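Local coordinates for protein protease Do-like 1, chloroplastic (Arabidopsis thaliana, PDB 3QO6) that acts as a chloroplast serine protease of the HtrA type, required at high temperature and possibly degrading damaged proteins, at residues B[237-242]-B[251-256]; B[31-36]-B[79-84]. One frame throughout, in Å; residues are numbered along the deposited sequence.

Contact 1: B[237-242]-B[251-256]; sequences IKFAPD and SGVLVL
The amide N of Leu256 donates to Lys238 O at 2.9 Å, in the plane of that carbonyl, and the same lysine also shares a backbone bond with Asp257. One step along, Ala240 N reaches Leu254 O at 3.2 Å, with an N-H...O angle of 159°. Between these bonds Phe239 and Val255 form a non-hydrogen-bonded antiparallel pair whose side chains diverge.

Phe239 CB rests 3.3 Å from Val253 CG1, a tight contact, and the same methyl meets the ring obliquely through CG and CD2. Phe239 CG sits between the backbone N and the carbonyl carbon (chi1 52°); the ring beyond it ends away from strand 253-257 and packs on a modified side chain of the bound peptide. Ile237 CD1 comes across Val255 CG1 at about a right angle, 3.9 Å away, and both residues also lie on Ile286 of strand 285-289, a buried place suited to branched aliphatic chains.

Leu256 spreads its fork over the backbone that leaves the short strand at Ala240: CD1 lies 3.4 Å from Ala240 N, and CD2 is 3.7 Å from Ala240 CB. A side chain no larger than alanine's leaves room for this fork. Leu256 also touches Phe43 of a neighbouring subunit, so an alanine here would probably open a gap beside Ala240 and weaken the packing on that phenylalanine. The long charged chain of Lys238 suits its exposed position, where it packs on Leu45 of the same neighbouring subunit.

The backbones of Ile237 and Phe239 bond to the bound peptide, as in the beta-augmentation by which PDZ domains take up ligands. Backbone bonds and apolar packing together hold the peptide-binding strand to the PDZ sheet.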
ATOM      1  N   ILE B 237     -17.275  35.108  12.481  1.00 74.94           N
ATOM      2  CA  ILE B 237     -16.989  34.086  13.500  1.00 75.60           C
ATOM      3  C   ILE B 237     -16.357  32.821  12.919  1.00 75.14           C
ATOM      4  O   ILE B 237     -16.639  32.437  11.783  1.00 71.57           O
ATOM      5  CB  ILE B 237     -18.246  33.646  14.284  1.00 72.96           C
ATOM      6  CG1 ILE B 237     -19.143  32.785  13.412  1.00 75.22           C
ATOM      7  CG2 ILE B 237     -19.043  34.846  14.705  1.00 77.15           C
ATOM      8  CD1 ILE B 237     -20.221  32.111  14.198  1.00 76.17           C
ATOM      9  N   LYS B 238     -15.459  32.211  13.693  1.00 79.88           N
ATOM     10  CA  LYS B 238     -14.837  30.931  13.320  1.00 80.63           C
ATOM     11  C   LYS B 238     -15.537  29.952  14.236  1.00 78.28           C
ATOM     12  O   LYS B 238     -15.503  30.110  15.442  1.00 76.37           O
ATOM     13  CB  LYS B 238     -13.339  30.893  13.617  1.00 80.25           C
ATOM     14  CG  LYS B 238     -12.474  31.438  12.499  1.00 87.73           C
ATOM     15  CD  LYS B 238     -11.006  31.452  12.894  1.00 96.49           C
ATOM     16  CE  LYS B 238     -10.102  32.126  11.848  1.00 99.38           C
ATOM     17  NZ  LYS B 238      -8.659  32.107  12.284  1.00 99.22           N
ATOM     18  N   PHE B 239     -16.215  28.967  13.676  1.00 79.70           N
ATOM     19  CA  PHE B 239     -16.878  28.012  14.533  1.00 81.13           C
ATOM     20  C   PHE B 239     -16.239  26.646  14.509  1.00 84.06           C
ATOM     21  O   PHE B 239     -15.319  26.356  13.722  1.00 80.89           O
ATOM     22  CB  PHE B 239     -18.360  27.880  14.196  1.00 76.17           C
ATOM     23  CG  PHE B 239     -18.630  27.615  12.770  1.00 76.64           C
ATOM     24  CD1 PHE B 239     -18.577  28.636  11.846  1.00 79.34           C
ATOM     25  CD2 PHE B 239     -18.934  26.345  12.342  1.00 77.69           C
ATOM     26  CE1 PHE B 239     -18.831  28.393  10.515  1.00 79.58           C
ATOM     27  CE2 PHE B 239     -19.190  26.090  11.018  1.00 79.10           C
ATOM     28  CZ  PHE B 239     -19.139  27.113  10.100  1.00 80.67           C
ATOM     29  N   ALA B 240     -16.737  25.814  15.415  1.00 86.85           N
ATOM     30  CA  ALA B 240     -16.267  24.458  15.555  1.00 89.25           C
ATOM     31  C   ALA B 240     -17.000  23.608  14.539  1.00 90.10           C
ATOM     32  O   ALA B 240     -18.187  23.808  14.308  1.00 86.36           O
ATOM     33  CB  ALA B 240     -16.550  23.965  16.969  1.00 90.81           C
ATOM     34  N   PRO B 241     -16.293  22.666  13.897  1.00 95.65           N
ATOM     35  CA  PRO B 241     -16.911  21.781  12.898  1.00 99.92           C
ATOM     36  C   PRO B 241     -17.871  20.801  13.581  1.00103.52           C
ATOM     37  O   PRO B 241     -17.658  20.419  14.732  1.00103.33           O
ATOM     38  CB  PRO B 241     -15.712  21.078  12.271  1.00 97.27           C
ATOM     39  CG  PRO B 241     -14.621  22.127  12.405  1.00 97.72           C
ATOM     40  CD  PRO B 241     -14.825  22.591  13.820  1.00 94.95           C
ATOM     41  N   ASP B 242     -18.924  20.412  12.869  1.00106.95           N
ATOM     42  CA  ASP B 242     -19.933  19.499  13.392  1.00111.17           C
ATOM     43  C   ASP B 242     -19.363  18.324  14.183  1.00113.69           C
ATOM     44  O   ASP B 242     -20.014  17.809  15.097  1.00111.66           O
ATOM     45  CB  ASP B 242     -20.790  18.975  12.238  1.00115.69           C
ATOM     46  CG  ASP B 242     -21.505  20.093  11.478  1.00119.43           C
ATOM     47  OD1 ASP B 242     -22.344  20.786  12.095  1.00116.70           O
ATOM     48  OD2 ASP B 242     -21.225  20.279  10.268  1.00121.45           O
ATOM     49  N   SER B 251     -26.318  21.613  20.671  1.00107.09           N
ATOM     50  CA  SER B 251     -27.436  21.695  19.739  1.00107.98           C
ATOM     51  C   SER B 251     -27.108  22.411  18.427  1.00104.92           C
ATOM     52  O   SER B 251     -27.228  21.820  17.353  1.00104.21           O
ATOM     53  CB  SER B 251     -28.628  22.379  20.415  1.00112.07           C
ATOM     54  OG  SER B 251     -29.093  21.611  21.521  1.00116.21           O
ATOM     55  N   GLY B 252     -26.695  23.675  18.516  1.00100.15           N
ATOM     56  CA  GLY B 252     -26.373  24.444  17.320  1.00 96.38           C
ATOM     57  C   GLY B 252     -24.900  24.580  16.952  1.00 92.93           C
ATOM     58  O   GLY B 252     -24.168  23.591  16.943  1.00 94.27           O
ATOM     59  N   VAL B 253     -24.464  25.803  16.643  1.00 88.91           N
ATOM     60  CA  VAL B 253     -23.069  26.062  16.260  1.00 84.02           C
ATOM     61  C   VAL B 253     -22.308  26.759  17.379  1.00 84.10           C
ATOM     62  O   VAL B 253     -22.711  27.828  17.842  1.00 85.29           O
ATOM     63  CB  VAL B 253     -22.975  26.976  15.013  1.00 81.63           C
ATOM     64  CG1 VAL B 253     -21.568  26.980  14.480  1.00 79.89           C
ATOM     65  CG2 VAL B 253     -23.925  26.521  13.960  1.00 77.45           C
ATOM     66  N   LEU B 254     -21.193  26.171  17.790  1.00 81.50           N
ATOM     67  CA  LEU B 254     -20.370  26.731  18.861  1.00 79.85           C
ATOM     68  C   LEU B 254     -19.420  27.784  18.303  1.00 77.72           C
ATOM     69  O   LEU B 254     -18.533  27.440  17.519  1.00 78.89           O
ATOM     70  CB  LEU B 254     -19.543  25.604  19.494  1.00 81.34           C
ATOM     71  CG  LEU B 254     -18.711  25.798  20.761  1.00 81.84           C
ATOM     72  CD1 LEU B 254     -17.900  24.539  20.974  1.00 81.07           C
ATOM     73  CD2 LEU B 254     -17.789  26.979  20.658  1.00 85.69           C
ATOM     74  N   VAL B 255     -19.561  29.054  18.679  1.00 75.71           N
ATOM     75  CA  VAL B 255     -18.594  29.992  18.132  1.00 74.55           C
ATOM     76  C   VAL B 255     -17.314  29.833  18.941  1.00 74.53           C
ATOM     77  O   VAL B 255     -17.325  29.835  20.164  1.00 75.15           O
ATOM     78  CB  VAL B 255     -19.071  31.512  18.095  1.00 74.13           C
ATOM     79  CG1 VAL B 255     -20.587  31.624  18.061  1.00 65.71           C
ATOM     80  CG2 VAL B 255     -18.453  32.296  19.198  1.00 68.00           C
ATOM     81  N   LEU B 256     -16.214  29.625  18.239  1.00 73.52           N
ATOM     82  CA  LEU B 256     -14.937  29.459  18.872  1.00 73.45           C
ATOM     83  C   LEU B 256     -14.311  30.833  19.017  1.00 78.76           C
ATOM     84  O   LEU B 256     -13.696  31.142  20.039  1.00 82.15           O
ATOM     85  CB  LEU B 256     -14.055  28.566  18.007  1.00 72.30           C
ATOM     86  CG  LEU B 256     -14.634  27.167  17.739  1.00 74.42           C
ATOM     87  CD1 LEU B 256     -13.675  26.359  16.868  1.00 67.42           C
ATOM     88  CD2 LEU B 256     -14.876  26.450  19.066  1.00 72.47           C
TER

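Contact 2: B[31-36]-B[79-84]; sequences VYITNL and LRVTLA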
ATOM      1  N   VAL B  31     -14.616  25.515 -24.965  1.00 62.45           N
ATOM      2  CA  VAL B  31     -13.178  25.719 -25.123  1.00 64.83           C
ATOM      3  C   VAL B  31     -12.345  24.823 -24.200  1.00 70.23           C
ATOM      4  O   VAL B  31     -12.863  24.321 -23.186  1.00 70.95           O
ATOM      5  CB  VAL B  31     -12.779  27.200 -24.833  1.00 63.66           C
ATOM      6  CG1 VAL B  31     -13.689  28.136 -25.620  1.00 57.44           C
ATOM      7  CG2 VAL B  31     -12.832  27.497 -23.311  1.00 50.99           C
ATOM      8  N   TYR B  32     -11.063  24.635 -24.560  1.00 68.63           N
ATOM      9  CA  TYR B  32     -10.121  23.838 -23.777  1.00 70.64           C
ATOM     10  C   TYR B  32      -9.240  24.841 -22.989  1.00 74.49           C
ATOM     11  O   TYR B  32      -8.824  25.844 -23.532  1.00 78.46           O
ATOM     12  CB  TYR B  32      -9.290  22.981 -24.740  1.00 70.99           C
ATOM     13  CG  TYR B  32      -8.503  21.826 -24.114  1.00 78.04           C
ATOM     14  CD1 TYR B  32      -8.677  20.503 -24.568  1.00 81.38           C
ATOM     15  CD2 TYR B  32      -7.537  22.054 -23.119  1.00 79.38           C
ATOM     16  CE1 TYR B  32      -7.904  19.437 -24.051  1.00 83.64           C
ATOM     17  CE2 TYR B  32      -6.760  21.006 -22.593  1.00 82.96           C
ATOM     18  CZ  TYR B  32      -6.944  19.699 -23.059  1.00 86.64           C
ATOM     19  OH  TYR B  32      -6.185  18.669 -22.522  1.00 83.01           O
ATOM     20  N   ILE B  33      -8.964  24.590 -21.715  1.00 76.02           N
ATOM     21  CA  ILE B  33      -8.152  25.506 -20.915  1.00 74.24           C
ATOM     22  C   ILE B  33      -6.846  24.883 -20.407  1.00 76.40           C
ATOM     23  O   ILE B  33      -6.875  23.858 -19.747  1.00 74.51           O
ATOM     24  CB  ILE B  33      -8.970  25.994 -19.679  1.00 75.26           C
ATOM     25  CG1 ILE B  33     -10.049  26.993 -20.134  1.00 75.31           C
ATOM     26  CG2 ILE B  33      -8.032  26.582 -18.593  1.00 63.24           C
ATOM     27  CD1 ILE B  33     -10.913  27.557 -18.981  1.00 73.16           C
ATOM     28  N   THR B  34      -5.694  25.491 -20.685  1.00 82.72           N
ATOM     29  CA  THR B  34      -4.450  24.904 -20.158  1.00 86.07           C
ATOM     30  C   THR B  34      -3.730  25.707 -19.079  1.00 87.31           C
ATOM     31  O   THR B  34      -3.335  26.854 -19.282  1.00 85.11           O
ATOM     32  CB  THR B  34      -3.414  24.613 -21.233  1.00 86.92           C
ATOM     33  OG1 THR B  34      -4.073  24.350 -22.477  1.00 91.01           O
ATOM     34  CG2 THR B  34      -2.575  23.388 -20.805  1.00 80.23           C
ATOM     35  N   ASN B  35      -3.547  25.038 -17.945  1.00 89.28           N
ATOM     36  CA  ASN B  35      -2.905  25.547 -16.736  1.00 92.55           C
ATOM     37  C   ASN B  35      -1.392  25.267 -16.793  1.00 96.96           C
ATOM     38  O   ASN B  35      -0.954  24.245 -16.265  1.00101.03           O
ATOM     39  CB  ASN B  35      -3.539  24.796 -15.547  1.00 88.79           C
ATOM     40  CG  ASN B  35      -3.122  25.336 -14.182  1.00 89.08           C
ATOM     41  OD1 ASN B  35      -1.928  25.497 -13.890  1.00 91.05           O
ATOM     42  ND2 ASN B  35      -4.116  25.592 -13.321  1.00 80.02           N
ATOM     43  N   LEU B  36      -0.598  26.139 -17.420  1.00 98.35           N
ATOM     44  CA  LEU B  36       0.860  25.912 -17.514  1.00101.00           C
ATOM     45  C   LEU B  36       1.629  26.268 -16.243  1.00102.72           C
ATOM     46  O   LEU B  36       1.489  27.373 -15.718  1.00105.22           O
ATOM     47  CB  LEU B  36       1.470  26.713 -18.667  1.00101.31           C
ATOM     48  CG  LEU B  36       1.082  26.355 -20.098  1.00102.36           C
ATOM     49  CD1 LEU B  36      -0.436  26.262 -20.218  1.00 99.71           C
ATOM     50  CD2 LEU B  36       1.658  27.426 -21.044  1.00103.45           C
ATOM     51  N   LEU B  79      -2.154  30.752 -18.305  1.00 94.69           N
ATOM     52  CA  LEU B  79      -3.225  29.902 -18.774  1.00 89.04           C
ATOM     53  C   LEU B  79      -3.589  30.325 -20.156  1.00 87.96           C
ATOM     54  O   LEU B  79      -3.556  31.507 -20.481  1.00 87.38           O
ATOM     55  CB  LEU B  79      -4.433  29.943 -17.827  1.00 87.11           C
ATOM     56  CG  LEU B  79      -4.836  31.242 -17.147  1.00 87.96           C
ATOM     57  CD1 LEU B  79      -5.758  32.026 -18.073  1.00 88.13           C
ATOM     58  CD2 LEU B  79      -5.527  30.946 -15.819  1.00 81.89           C
ATOM     59  N   ARG B  80      -3.906  29.328 -20.976  1.00 89.32           N
ATOM     60  CA  ARG B  80      -4.259  29.536 -22.373  1.00 88.46           C
ATOM     61  C   ARG B  80      -5.548  28.802 -22.711  1.00 84.29           C
ATOM     62  O   ARG B  80      -5.740  27.654 -22.301  1.00 84.08           O
ATOM     63  CB  ARG B  80      -3.140  28.985 -23.262  1.00 94.50           C
ATOM     64  CG  ARG B  80      -1.727  29.214 -22.717  1.00100.62           C
ATOM     65  CD  ARG B  80      -0.623  28.686 -23.660  1.00105.31           C
ATOM     66  NE  ARG B  80      -0.734  29.176 -25.045  1.00107.35           N
ATOM     67  CZ  ARG B  80      -1.045  30.427 -25.389  1.00104.37           C
ATOM     68  NH1 ARG B  80      -1.290  31.335 -24.447  1.00103.43           N
ATOM     69  NH2 ARG B  80      -1.103  30.778 -26.674  1.00 96.78           N
ATOM     70  N   VAL B  81      -6.428  29.455 -23.452  1.00 78.79           N
ATOM     71  CA  VAL B  81      -7.660  28.800 -23.858  1.00 78.17           C
ATOM     72  C   VAL B  81      -7.569  28.424 -25.340  1.00 78.30           C
ATOM     73  O   VAL B  81      -7.152  29.235 -26.155  1.00 81.42           O
ATOM     74  CB  VAL B  81      -8.923  29.703 -23.659  1.00 75.06           C
ATOM     75  CG1 VAL B  81      -9.057  30.129 -22.219  1.00 72.33           C
ATOM     76  CG2 VAL B  81      -8.847  30.899 -24.545  1.00 81.78           C
ATOM     77  N   THR B  82      -7.926  27.190 -25.692  1.00 78.30           N
ATOM     78  CA  THR B  82      -7.919  26.779 -27.091  1.00 78.19           C
ATOM     79  C   THR B  82      -9.365  26.765 -27.540  1.00 80.36           C
ATOM     80  O   THR B  82     -10.230  26.218 -26.859  1.00 83.33           O
ATOM     81  CB  THR B  82      -7.382  25.366 -27.312  1.00 77.69           C
ATOM     82  OG1 THR B  82      -6.053  25.255 -26.801  1.00 78.27           O
ATOM     83  CG2 THR B  82      -7.359  25.065 -28.795  1.00 79.24           C
ATOM     84  N   LEU B  83      -9.636  27.362 -28.686  1.00 80.21           N
ATOM     85  CA  LEU B  83     -10.994  27.402 -29.172  1.00 81.47           C
ATOM     86  C   LEU B  83     -11.259  26.219 -30.091  1.00 83.80           C
ATOM     87  O   LEU B  83     -10.338  25.462 -30.422  1.00 82.27           O
ATOM     88  CB  LEU B  83     -11.247  28.733 -29.894  1.00 83.16           C
ATOM     89  CG  LEU B  83     -11.809  29.860 -29.017  1.00 83.42           C
ATOM     90  CD1 LEU B  83     -11.088  29.905 -27.684  1.00 88.11           C
ATOM     91  CD2 LEU B  83     -11.673  31.180 -29.740  1.00 86.19           C
ATOM     92  N   ALA B  84     -12.524  26.070 -30.483  1.00 83.01           N
ATOM     93  CA  ALA B  84     -12.978  24.998 -31.351  1.00 82.35           C
ATOM     94  C   ALA B  84     -11.965  24.676 -32.437  1.00 83.31           C
ATOM     95  O   ALA B  84     -11.412  23.586 -32.446  1.00 81.35           O
ATOM     96  CB  ALA B  84     -14.320  25.377 -31.973  1.00 82.41           C
TER
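Strands 30-40 and 78-82 are the two ends of the strand order in the six-stranded antiparallel barrel of the protease domain, and their pairing, from Tyr32 opposite Thr82 to Asn35 opposite Leu79, closes it. Tyr32 and Thr82 exchange two backbone bonds, Tyr32 N to Thr82 O at 2.9 Å and Thr82 N to Tyr32 O at 2.7 Å. Thr34 N gives Arg80 O an almost straight bond of 2.7 Å (174° at the hydrogen). The return bond from Arg80 N to Thr34 O is longer, 3.1 Å, with its donor tilted 16° from the carbonyl plane; Thr34 O also receives a CA-H...O contact from Leu79.

One face carries Ile33, Asn35, Leu79 and Val81. Ile33 CG1 and Val81 CG1 lie side by side 3.9 Å apart, and their branched chains, suited to a buried sheet face, reach Leu105 and Ile107 of strand 102-107 respectively. The ND2 of buried Asn35 is satisfied by the carbonyls of Val72 and Arg74, residues that follow the predicted catalytic His71 in sequence.

The other face, partly exposed, takes polar and amphipathic residues: Tyr32, Thr34, Arg80 and Thr82. Tyr32 OH bonds to Ser54 OG. The methylenes of Arg80 cross Leu36 obliquely, CD being 3.7 Å from Leu36 CD2; a bend at chi3 (52°) turns NE off the line of the chain, and NH1 forms a salt bridge with Asp90 on the adjacent strand 88-97. At the far end Val31 CG1 packs beside Leu83 CD1 at 3.8 Å.

An apolar interior and a more polar outside are what the N-terminal barrel of a chymotrypsin-like protease presents; here the side chain of Ile33 is about 9 Å from that of Ser180, the predicted nucleophile.

The two contacts share no strand and lie on opposite sides of the chain's centre, their own centres about 41 Å apart. Contact 2 belongs to the protease barrel and contact 1 to the PDZ domain that follows it in sequence. Both join antiparallel strands, but contact 2 is a regular four-pair register with one buried and one partly exposed face, whereas contact 1 is a short pairing, mostly buried, with a single bridge. The side chains that meet in contact 1 are apolar, while the partly exposed face of contact 2 carries hydroxyls and an arginine whose charge is paired on a neighbouring strand. Only contact 1 meets a bound peptide and another subunit.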